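Local atomic coordinates of alanine racemase (Actinobacillus succinogenes, PDB entry 3C3K), a protein that belongs to the periplasmic-binding-protein-like family and has two alpha/beta lobes around a central cleft, a fold that in its relatives holds small ligands between the lobes. Residues M71-S75 with L134-Y138; P88-C92 with V101-S105. One frame throughout, in Å; residues are numbered along the deposited sequence.

Interaction 1 spans the two lobes: 71-75 follows the third strand of the six-stranded parallel sheet, and 134-138 leads into helix 137-152 beside the four-stranded one. Interaction 2 lies wholly within the first lobe and is a buried contact, pairing two neighbouring strands of the six-stranded sheet. The chemistry differs accordingly. Strands 89-92 and 102-105 are held by direct backbone hydrogen bonds, whereas 71-75 and 134-138 share none and meet through methyl, ring and water contacts, partly buried, with S75 and A135 exposed. The centres lie about 13 Å apart, and the two contacts touch where Q91 NE2 approaches D72 O at 2.9 Å, a probable hydrogen bond.

Interaction 1 of 2, residues M71-S75 with L134-Y138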
ATOM      1  N   MET B  71       1.575 -14.592  -5.987  1.00 13.04           N
ATOM      2  CA  MET B  71       2.717 -14.042  -5.370  1.00 13.42           C
ATOM      3  C   MET B  71       2.888 -14.789  -3.993  1.00 15.05           C
ATOM      4  O   MET B  71       3.746 -14.425  -3.203  1.00 13.52           O
ATOM      5  CB  MET B  71       2.562 -12.525  -5.150  1.00 13.92           C
ATOM      6  CG  MET B  71       2.048 -11.644  -6.397  1.00 13.92           C
ATOM      7  SD  MET B  71       1.869  -9.861  -5.858  1.00 10.93           S
ATOM      8  CE  MET B  71       3.544  -9.571  -5.745  1.00 11.53           C
ATOM      9  N   ASP B  72       2.156 -15.892  -3.774  1.00 14.16           N
ATOM     10  CA  ASP B  72       2.334 -16.643  -2.503  1.00 14.92           C
ATOM     11  C   ASP B  72       3.612 -17.442  -2.356  1.00 14.17           C
ATOM     12  O   ASP B  72       4.356 -17.673  -3.346  1.00 14.80           O
ATOM     13  CB  ASP B  72       1.164 -17.596  -2.318  1.00 16.52           C
ATOM     14  CG  ASP B  72      -0.099 -16.896  -1.820  1.00 17.86           C
ATOM     15  OD1 ASP B  72      -0.010 -15.734  -1.456  1.00 19.48           O
ATOM     16  OD2 ASP B  72      -1.146 -17.587  -1.681  1.00 21.17           O
ATOM     17  N   ALA B  73       3.864 -17.907  -1.121  1.00 12.96           N
ATOM     18  CA  ALA B  73       5.033 -18.733  -0.840  1.00 14.02           C
ATOM     19  C   ALA B  73       5.093 -19.914  -1.811  1.00 14.31           C
ATOM     20  O   ALA B  73       4.052 -20.557  -2.133  1.00 14.69           O
ATOM     21  CB  ALA B  73       5.022 -19.247   0.643  1.00 13.90           C
ATOM     22  N   LEU B  74       6.314 -20.174  -2.285  1.00 15.46           N
ATOM     23  CA  LEU B  74       6.627 -21.232  -3.259  1.00 16.48           C
ATOM     24  C   LEU B  74       6.101 -22.558  -2.828  1.00 16.11           C
ATOM     25  O   LEU B  74       5.632 -23.310  -3.647  1.00 15.83           O
ATOM     26  CB  LEU B  74       8.167 -21.351  -3.396  1.00 19.44           C
ATOM     27  CG  LEU B  74       8.741 -22.266  -4.460  1.00 21.00           C
ATOM     28  CD1 LEU B  74       8.411 -21.669  -5.791  1.00 21.30           C
ATOM     29  CD2 LEU B  74      10.231 -22.342  -4.236  1.00 25.71           C
ATOM     30  N   SER B  75       6.112 -22.841  -1.516  1.00 15.07           N
ATOM     31  CA  SER B  75       5.686 -24.137  -1.031  1.00 16.53           C
ATOM     32  C   SER B  75       4.152 -24.428  -1.108  1.00 18.37           C
ATOM     33  O   SER B  75       3.657 -25.577  -0.831  1.00 18.34           O
ATOM     34  CB  SER B  75       6.088 -24.229   0.421  1.00 16.31           C
ATOM     35  OG  SER B  75       5.370 -23.292   1.174  1.00 17.48           O
ATOM     36  N   LEU B 134       9.536 -16.296   7.020  1.00 19.55           N
ATOM     37  CA  LEU B 134      10.312 -17.345   6.356  1.00 18.59           C
ATOM     38  C   LEU B 134       9.540 -18.392   5.544  1.00 17.41           C
ATOM     39  O   LEU B 134      10.175 -19.253   4.982  1.00 17.73           O
ATOM     40  CB  LEU B 134      11.208 -18.076   7.384  1.00 19.45           C
ATOM     41  CG  LEU B 134      12.522 -17.400   7.871  1.00 20.19           C
ATOM     42  CD1 LEU B 134      13.203 -18.369   8.860  1.00 20.11           C
ATOM     43  CD2 LEU B 134      13.503 -17.059   6.762  1.00 13.91           C
ATOM     44  N   ALA B 135       8.196 -18.385   5.526  1.00 15.16           N
ATOM     45  CA  ALA B 135       7.465 -19.283   4.630  1.00 14.64           C
ATOM     46  C   ALA B 135       7.827 -18.914   3.165  1.00 14.21           C
ATOM     47  O   ALA B 135       7.806 -19.774   2.292  1.00 14.19           O
ATOM     48  CB  ALA B 135       5.899 -19.146   4.858  1.00 13.30           C
ATOM     49  N   TYR B 136       8.222 -17.655   2.907  1.00 13.62           N
ATOM     50  CA  TYR B 136       8.597 -17.243   1.536  1.00 14.84           C
ATOM     51  C   TYR B 136      10.031 -17.580   1.185  1.00 16.55           C
ATOM     52  O   TYR B 136      10.979 -17.296   1.967  1.00 16.21           O
ATOM     53  CB  TYR B 136       8.328 -15.781   1.322  1.00 15.15           C
ATOM     54  CG  TYR B 136       6.852 -15.435   1.426  1.00 16.16           C
ATOM     55  CD1 TYR B 136       6.236 -15.229   2.667  1.00 16.62           C
ATOM     56  CD2 TYR B 136       6.064 -15.308   0.264  1.00 16.92           C
ATOM     57  CE1 TYR B 136       4.850 -14.943   2.739  1.00 19.53           C
ATOM     58  CE2 TYR B 136       4.713 -14.985   0.333  1.00 13.94           C
ATOM     59  CZ  TYR B 136       4.108 -14.796   1.547  1.00 17.65           C
ATOM     60  OH  TYR B 136       2.742 -14.490   1.593  1.00 15.08           O
ATOM     61  N   GLN B 137      10.214 -18.187   0.007  1.00 16.74           N
ATOM     62  CA  GLN B 137      11.563 -18.633  -0.348  1.00 17.63           C
ATOM     63  C   GLN B 137      12.432 -17.390  -0.505  1.00 16.77           C
ATOM     64  O   GLN B 137      13.619 -17.388  -0.166  1.00 16.32           O
ATOM     65  CB  GLN B 137      11.601 -19.529  -1.600  1.00 16.29           C
ATOM     66  CG  GLN B 137      12.943 -20.224  -1.785  1.00 19.89           C
ATOM     67  CD  GLN B 137      13.105 -21.000  -3.091  1.00 21.80           C
ATOM     68  OE1 GLN B 137      13.271 -22.212  -3.044  1.00 29.89           O
ATOM     69  NE2 GLN B 137      13.092 -20.311  -4.249  1.00 22.20           N
ATOM     70  N   TYR B 138      11.860 -16.292  -0.963  1.00 16.41           N
ATOM     71  CA  TYR B 138      12.753 -15.167  -1.052  1.00 16.73           C
ATOM     72  C   TYR B 138      13.260 -14.756   0.349  1.00 15.92           C
ATOM     73  O   TYR B 138      14.369 -14.298   0.478  1.00 15.76           O
ATOM     74  CB  TYR B 138      12.163 -13.989  -1.791  1.00 16.18           C
ATOM     75  CG  TYR B 138      10.833 -13.480  -1.291  1.00 17.49           C
ATOM     76  CD1 TYR B 138      10.729 -12.628  -0.170  1.00 19.02           C
ATOM     77  CD2 TYR B 138       9.659 -13.753  -2.023  1.00 14.28           C
ATOM     78  CE1 TYR B 138       9.438 -12.146   0.244  1.00 16.81           C
ATOM     79  CE2 TYR B 138       8.423 -13.283  -1.625  1.00 11.95           C
ATOM     80  CZ  TYR B 138       8.325 -12.464  -0.525  1.00 15.58           C
ATOM     81  OH  TYR B 138       7.041 -11.995  -0.242  1.00 18.94           O
TER
HETATM   82  O   HOH W   1       5.304 -11.663  -2.409  1.00 18.74           O
HETATM   83  O   HOH W   2       8.069 -21.155   0.117  1.00 12.78           O
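A73 and Y136 meet where the two lobes of the periplasmic-binding-protein-like fold approach each other: the loop after strand 68-70 comes from one lobe, the start of helix 137-152 from the other. The tight part is a CH-pi contact. A73 CB sits 4.2 Å from the centroid of the Y136 ring and 15° off its normal, over one face but displaced toward the rim. The same ring is met at its edge, close to its plane, by M71 O, which lies 3.7 Å from Y136 CE2. The first torsion of Y136 (chi1 -63°) sets CG anti to the carbonyl carbon and beside the backbone N, bringing the end of the ring up to 71-73. The A73 methyl also abuts the backbone, roughly at right angles to its approach to the ring, with A73 CB 3.3 Å from A135 O.

S48 OG hydrogen-bonds both Y136 OH and A73 N, fixing the ring's polar end and the loop beside it. E94 OE2 similarly accepts from L74 N and Q137 N, so one carboxylate oxygen bridges the loop and the first turn of the helix, for which Y136 is the N-cap residue.

L74 and Q137, though partly exposed, also pack closely, through one methyl: L74 CD2 is 3.3 Å from Q137 OE1 and almost as near to CD and NE2, which places it over the flat of the amide. The loose side is the exposed end, where S75 and A135 are joined by a water that donates to A135 O at 2.6 Å and accepts from S75 N at 3.1 Å. A second water links the segments past the ring: it donates to M71 O over 3.3 Å and lies 2.8 Å from Y138 OH.

Interaction 2 of 2, residues P88-C92 with V101-S105; sequences PWVQC and VSSVS
Q91 takes part in both direct hydrogen bonds between strands 89-92 and 102-105, neighbours in the parallel six-stranded sheet of the first lobe of the periplasmic-binding-protein-like fold, whose short connection contains no helix. Q91 N donates to S102 O at 2.8 Å with an N-H...O angle of 167°, in the carbonyl plane. Q91 O receives V104 N at 3.0 Å, a more bent bond at 147°. S103 CA also comes within 2.9 Å of Q91 O, a short CA-H...O contact.

V90 and C92 turn their backbone bonds the other way, to strand 68-70. At the start of the pairing a water replaces the direct bond: it donates to W89 O at 2.8 Å and accepts from S102 N at 3.0 Å, while Q253 NE2 gives W89 O a second donor. The buried side-chain ends are also satisfied: S102 OG bonds V263 N and S103 OG bonds H264 ND1, on the far side of strand 102-105. The Q91 chain bends at its second torsion, bringing NE2 to C92 O at 3.1 Å from above the carbonyl plane, and to D72 O.

Apolar packing closes the water-bridged end. V101 CG1 is anti to the backbone N (chi1 177°) and lies 3.9 Å from Q91 N, while the other branch, CG2, rests over one face of the indole, 3.9 Å from the centroid of the W89 six-membered ring.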
ATOM      1  N   PRO B  88      -3.900 -21.772 -17.076  1.00 14.51           N
ATOM      2  CA  PRO B  88      -2.774 -20.820 -17.071  1.00 13.89           C
ATOM      3  C   PRO B  88      -2.374 -20.385 -15.641  1.00 13.72           C
ATOM      4  O   PRO B  88      -3.246 -20.044 -14.846  1.00 13.61           O
ATOM      5  CB  PRO B  88      -3.312 -19.630 -17.823  1.00 13.11           C
ATOM      6  CG  PRO B  88      -4.328 -20.250 -18.787  1.00 14.78           C
ATOM      7  CD  PRO B  88      -5.017 -21.299 -17.923  1.00 12.59           C
ATOM      8  N   TRP B  89      -1.070 -20.452 -15.325  1.00 12.10           N
ATOM      9  CA  TRP B  89      -0.570 -20.265 -13.950  1.00 12.51           C
ATOM     10  C   TRP B  89       0.835 -19.693 -14.049  1.00 11.91           C
ATOM     11  O   TRP B  89       1.670 -20.186 -14.827  1.00 13.04           O
ATOM     12  CB  TRP B  89      -0.555 -21.645 -13.262  1.00 12.50           C
ATOM     13  CG  TRP B  89      -0.319 -21.735 -11.802  1.00 11.85           C
ATOM     14  CD1 TRP B  89      -0.288 -20.733 -10.899  1.00 15.22           C
ATOM     15  CD2 TRP B  89      -0.199 -22.961 -11.050  1.00 13.32           C
ATOM     16  NE1 TRP B  89      -0.124 -21.238  -9.630  1.00 16.23           N
ATOM     17  CE2 TRP B  89      -0.052 -22.609  -9.702  1.00 14.40           C
ATOM     18  CE3 TRP B  89      -0.176 -24.319 -11.409  1.00 13.41           C
ATOM     19  CZ2 TRP B  89       0.106 -23.577  -8.670  1.00 16.85           C
ATOM     20  CZ3 TRP B  89      -0.008 -25.312 -10.370  1.00 15.40           C
ATOM     21  CH2 TRP B  89       0.104 -24.926  -9.024  1.00 13.60           C
ATOM     22  N   VAL B  90       1.110 -18.654 -13.257  1.00 12.88           N
ATOM     23  CA  VAL B  90       2.421 -18.011 -13.238  1.00 12.02           C
ATOM     24  C   VAL B  90       2.712 -17.631 -11.822  1.00 12.36           C
ATOM     25  O   VAL B  90       1.831 -17.155 -11.142  1.00 13.42           O
ATOM     26  CB  VAL B  90       2.485 -16.723 -14.074  1.00 12.09           C
ATOM     27  CG1 VAL B  90       3.810 -16.045 -13.908  1.00 13.21           C
ATOM     28  CG2 VAL B  90       2.280 -16.994 -15.579  1.00 12.15           C
ATOM     29  N   GLN B  91       3.958 -17.811 -11.397  1.00 11.50           N
ATOM     30  CA  GLN B  91       4.375 -17.434 -10.072  1.00 12.67           C
ATOM     31  C   GLN B  91       5.250 -16.200 -10.145  1.00 12.83           C
ATOM     32  O   GLN B  91       6.147 -16.109 -10.994  1.00 15.03           O
ATOM     33  CB  GLN B  91       5.087 -18.591  -9.364  1.00 12.06           C
ATOM     34  CG  GLN B  91       6.017 -18.089  -8.179  1.00 13.73           C
ATOM     35  CD  GLN B  91       5.260 -18.224  -6.860  1.00 18.89           C
ATOM     36  OE1 GLN B  91       4.618 -19.243  -6.635  1.00 13.85           O
ATOM     37  NE2 GLN B  91       5.323 -17.206  -6.004  1.00 20.10           N
ATOM     38  N   CYS B  92       4.969 -15.223  -9.305  1.00 14.90           N
ATOM     39  CA  CYS B  92       5.799 -14.004  -9.188  1.00 17.54           C
ATOM     40  C   CYS B  92       6.633 -14.000  -7.935  1.00 17.22           C
ATOM     41  O   CYS B  92       6.154 -14.357  -6.859  1.00 17.91           O
ATOM     42  CB  CYS B  92       4.929 -12.756  -9.066  1.00 18.79           C
ATOM     43  SG  CYS B  92       4.070 -12.238 -10.517  1.00 26.31           S
ATOM     44  N   VAL B 101       5.987 -24.487 -12.810  1.00 17.66           N
ATOM     45  CA  VAL B 101       5.154 -23.311 -12.968  1.00 16.05           C
ATOM     46  C   VAL B 101       6.038 -22.161 -13.371  1.00 16.67           C
ATOM     47  O   VAL B 101       7.024 -21.886 -12.699  1.00 15.34           O
ATOM     48  CB  VAL B 101       4.460 -23.003 -11.662  1.00 16.04           C
ATOM     49  CG1 VAL B 101       3.595 -21.687 -11.775  1.00 11.81           C
ATOM     50  CG2 VAL B 101       3.619 -24.247 -11.230  1.00 13.08           C
ATOM     51  N   SER B 102       5.711 -21.518 -14.493  1.00 14.39           N
ATOM     52  CA  SER B 102       6.552 -20.461 -14.961  1.00 13.94           C
ATOM     53  C   SER B 102       6.523 -19.307 -13.983  1.00 14.81           C
ATOM     54  O   SER B 102       5.511 -19.072 -13.331  1.00 14.28           O
ATOM     55  CB  SER B 102       6.124 -19.973 -16.353  1.00 12.44           C
ATOM     56  OG  SER B 102       6.208 -21.041 -17.281  1.00 12.39           O
ATOM     57  N   SER B 103       7.639 -18.557 -13.925  1.00 14.46           N
ATOM     58  CA  SER B 103       7.843 -17.553 -12.890  1.00 14.48           C
ATOM     59  C   SER B 103       8.560 -16.365 -13.480  1.00 13.53           C
ATOM     60  O   SER B 103       9.218 -16.454 -14.516  1.00 14.14           O
ATOM     61  CB  SER B 103       8.681 -18.104 -11.730  1.00 13.77           C
ATOM     62  OG  SER B 103       9.937 -18.455 -12.270  1.00 19.87           O
ATOM     63  N   VAL B 104       8.493 -15.269 -12.749  1.00 14.59           N
ATOM     64  CA  VAL B 104       9.242 -14.066 -13.041  1.00 16.19           C
ATOM     65  C   VAL B 104       9.587 -13.422 -11.674  1.00 16.48           C
ATOM     66  O   VAL B 104       8.736 -13.296 -10.808  1.00 16.84           O
ATOM     67  CB  VAL B 104       8.473 -13.108 -14.013  1.00 15.87           C
ATOM     68  CG1 VAL B 104       7.089 -12.789 -13.519  1.00 18.81           C
ATOM     69  CG2 VAL B 104       9.235 -11.764 -14.181  1.00 15.68           C
ATOM     70  N   SER B 105      10.863 -13.131 -11.474  1.00 16.56           N
ATOM     71  CA  SER B 105      11.404 -12.616 -10.201  1.00 16.77           C
ATOM     72  C   SER B 105      12.812 -12.091 -10.424  1.00 16.84           C
ATOM     73  O   SER B 105      13.312 -12.089 -11.551  1.00 17.71           O
ATOM     74  CB  SER B 105      11.457 -13.686  -9.113  1.00 15.62           C
ATOM     75  OG  SER B 105      12.214 -14.762  -9.533  1.00 16.47           O
TER
HETATM   76  O   HOH W   3       3.082 -22.454 -15.661  1.00 13.16           O